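PDB 3PET: putative adhesin from Bacteroides fragilis NCTC 9343, which is a putative lipoprotein of unestablished function that folds as a right-handed beta-helix and may act in cell adhesion. Local coordinates for residues T147-A152 with R167-E172. Residues are numbered along the deposited sequence; the frame is centred on the assembly and turned at random.
Sequences TAQIAA and RANAVE
Gln149 and Asn169 occupy the same corner on successive coils of the right-handed beta-helix, where their side chains run side by side and point the same way. Asn169 ND2 gives a 2.7 Å hydrogen bond to Gln149 OE1. The acceptor lies in the Asn169 amide plane, but the donor sits above the carbonyl plane of Gln149, and the two amide planes are turned 50° apart. A bend at chi2 (-67°) swings CD of Gln149 round, so that a side chain leaving its backbone away from the next coil still ends beside Asn169. Polar side chains bonded from one coil to the next at a corner recall the side-chain ladders of beta-helices.

The backbones pair in parallel register on both sides of the corner. Ala148 N bonds to Arg167 O at 3.0 Å; beyond the turn, Ala151 N reaches Ala170 O and Glu172 N reaches Ala151 O, both at 2.9 Å. At the bend itself Gln149 O takes Ala170 N at 3.0 Å, while Asn169 N makes two weak bonds, to Ala148 O and Gln149 O.

The tightly packed part is the buried alanine cluster inside the coil: Ala168 CB lies 3.9 Å from Ala151 CB and 4.3 Å from Ala148 CB, three methyls drawn together from both arms of the corner. The outer face is looser. There Thr147 CG2 approaches Arg167 NH1 obliquely at 3.7 Å, while the guanidinium is engaged through NH2 in a salt bridge with Glu145. Glu172, exposed, merely brushes Ile150 and Ala152 with its carboxylate.

The two coils continue the stack on either side: Ile150 and Ala152 bond through their backbones to Leu132 of strand 131-136, and Val171 packs on strands 181-185 and 188-193.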
ATOM      1  N   THR A 147       5.309  10.589 -22.986  1.00 20.34           N
ATOM      2  CA  THR A 147       6.765  10.610 -23.163  1.00 19.42           C
ATOM      3  C   THR A 147       7.427  11.461 -22.081  1.00 21.81           C
ATOM      4  O   THR A 147       6.841  12.420 -21.577  1.00 19.74           O
ATOM      5  CB  THR A 147       7.183  11.127 -24.586  1.00 22.87           C
ATOM      6  OG1 THR A 147       6.867  12.519 -24.719  1.00 21.91           O
ATOM      7  CG2 THR A 147       6.573  10.324 -25.740  1.00 19.68           C
ATOM      8  N   ALA A 148       8.671  11.133 -21.771  1.00 19.19           N
ATOM      9  CA  ALA A 148       9.509  11.882 -20.832  1.00 18.75           C
ATOM     10  C   ALA A 148      10.962  11.742 -21.260  1.00 25.22           C
ATOM     11  O   ALA A 148      11.332  10.722 -21.846  1.00 23.01           O
ATOM     12  CB  ALA A 148       9.320  11.367 -19.414  1.00 17.83           C
ATOM     13  N   GLN A 149      11.787  12.763 -21.012  1.00 23.04           N
ATOM     14  CA  GLN A 149      13.205  12.606 -21.314  1.00 22.94           C
ATOM     15  C   GLN A 149      13.799  11.775 -20.181  1.00 24.26           C
ATOM     16  O   GLN A 149      14.532  10.830 -20.419  1.00 22.53           O
ATOM     17  CB  GLN A 149      13.908  13.967 -21.485  1.00 25.20           C
ATOM     18  CG  GLN A 149      13.622  14.648 -22.827  1.00 23.77           C
ATOM     19  CD  GLN A 149      14.205  13.916 -24.030  1.00 46.45           C
ATOM     20  OE1 GLN A 149      15.204  13.188 -23.946  1.00 43.33           O
ATOM     21  NE2 GLN A 149      13.587  14.096 -25.184  1.00 44.54           N
ATOM     22  N   ILE A 150      13.402  12.097 -18.942  1.00 21.34           N
ATOM     23  CA  ILE A 150      13.810  11.406 -17.716  1.00 21.15           C
ATOM     24  C   ILE A 150      12.561  11.060 -16.920  1.00 22.14           C
ATOM     25  O   ILE A 150      11.697  11.925 -16.746  1.00 19.33           O
ATOM     26  CB  ILE A 150      14.807  12.257 -16.850  1.00 25.66           C
ATOM     27  CG1 ILE A 150      16.048  12.676 -17.668  1.00 27.93           C
ATOM     28  CG2 ILE A 150      15.245  11.462 -15.567  1.00 28.18           C
ATOM     29  CD1 ILE A 150      16.762  13.952 -17.181  1.00 40.69           C
ATOM     30  N   ALA A 151      12.484   9.817 -16.398  1.00 19.90           N
ATOM     31  CA  ALA A 151      11.381   9.388 -15.519  1.00 17.92           C
ATOM     32  C   ALA A 151      11.945   8.697 -14.286  1.00 20.01           C
ATOM     33  O   ALA A 151      12.589   7.643 -14.393  1.00 18.21           O
ATOM     34  CB  ALA A 151      10.413   8.465 -16.258  1.00 18.20           C
ATOM     35  N   ALA A 152      11.756   9.328 -13.128  1.00 15.17           N
ATOM     36  CA  ALA A 152      12.154   8.795 -11.834  1.00 15.83           C
ATOM     37  C   ALA A 152      10.891   8.218 -11.213  1.00 18.75           C
ATOM     38  O   ALA A 152       9.912   8.947 -11.020  1.00 19.22           O
ATOM     39  CB  ALA A 152      12.783   9.893 -10.961  1.00 16.87           C
ATOM     40  N   ARG A 167       6.999   6.322 -22.602  1.00 19.81           N
ATOM     41  CA  ARG A 167       8.292   6.178 -23.286  1.00 21.58           C
ATOM     42  C   ARG A 167       9.281   7.216 -22.757  1.00 23.88           C
ATOM     43  O   ARG A 167       9.089   8.411 -22.978  1.00 22.86           O
ATOM     44  CB  ARG A 167       8.128   6.313 -24.830  1.00 24.38           C
ATOM     45  CG  ARG A 167       7.329   5.185 -25.483  1.00 42.60           C
ATOM     46  CD  ARG A 167       6.290   5.719 -26.465  1.00 62.27           C
ATOM     47  NE  ARG A 167       4.947   5.767 -25.877  1.00 67.42           N
ATOM     48  CZ  ARG A 167       4.037   6.709 -26.125  1.00 71.24           C
ATOM     49  NH1 ARG A 167       4.310   7.707 -26.959  1.00 52.88           N
ATOM     50  NH2 ARG A 167       2.849   6.662 -25.538  1.00 48.65           N
ATOM     51  N   ALA A 168      10.317   6.767 -22.029  1.00 19.68           N
ATOM     52  CA  ALA A 168      11.329   7.665 -21.467  1.00 19.67           C
ATOM     53  C   ALA A 168      12.715   7.321 -22.003  1.00 24.73           C
ATOM     54  O   ALA A 168      12.975   6.151 -22.284  1.00 25.81           O
ATOM     55  CB  ALA A 168      11.327   7.578 -19.948  1.00 19.69           C
ATOM     56  N   ASN A 169      13.607   8.315 -22.129  1.00 18.48           N
ATOM     57  CA  ASN A 169      14.973   8.007 -22.561  1.00 17.94           C
ATOM     58  C   ASN A 169      15.765   7.427 -21.403  1.00 20.48           C
ATOM     59  O   ASN A 169      16.418   6.415 -21.575  1.00 21.31           O
ATOM     60  CB  ASN A 169      15.668   9.231 -23.164  1.00 19.60           C
ATOM     61  CG  ASN A 169      15.224   9.472 -24.581  1.00 41.06           C
ATOM     62  OD1 ASN A 169      15.015   8.539 -25.365  1.00 35.58           O
ATOM     63  ND2 ASN A 169      15.071  10.719 -24.939  1.00 34.82           N
ATOM     64  N   ALA A 170      15.669   8.039 -20.223  1.00 17.99           N
ATOM     65  CA  ALA A 170      16.358   7.594 -19.012  1.00 17.49           C
ATOM     66  C   ALA A 170      15.342   7.298 -17.928  1.00 21.18           C
ATOM     67  O   ALA A 170      14.432   8.098 -17.683  1.00 19.94           O
ATOM     68  CB  ALA A 170      17.343   8.656 -18.543  1.00 18.16           C
ATOM     69  N   VAL A 171      15.468   6.135 -17.302  1.00 17.29           N
ATOM     70  CA  VAL A 171      14.553   5.745 -16.228  1.00 16.44           C
ATOM     71  C   VAL A 171      15.360   5.473 -14.970  1.00 20.29           C
ATOM     72  O   VAL A 171      16.403   4.817 -15.032  1.00 17.95           O
ATOM     73  CB  VAL A 171      13.661   4.515 -16.623  1.00 19.83           C
ATOM     74  CG1 VAL A 171      12.904   3.938 -15.427  1.00 18.20           C
ATOM     75  CG2 VAL A 171      12.688   4.874 -17.740  1.00 19.57           C
ATOM     76  N   GLU A 172      14.852   5.959 -13.821  1.00 18.93           N
ATOM     77  CA  GLU A 172      15.388   5.645 -12.488  1.00 19.51           C
ATOM     78  C   GLU A 172      14.237   5.034 -11.723  1.00 23.68           C
ATOM     79  O   GLU A 172      13.275   5.730 -11.418  1.00 22.06           O
ATOM     80  CB  GLU A 172      15.972   6.872 -11.787  1.00 21.81           C
ATOM     81  CG  GLU A 172      17.221   7.411 -12.482  1.00 38.53           C
ATOM     82  CD  GLU A 172      17.375   8.921 -12.548  1.00 66.49           C
ATOM     83  OE1 GLU A 172      16.742   9.633 -11.734  1.00 57.55           O
ATOM     84  OE2 GLU A 172      18.144   9.390 -13.418  1.00 66.07           O
TER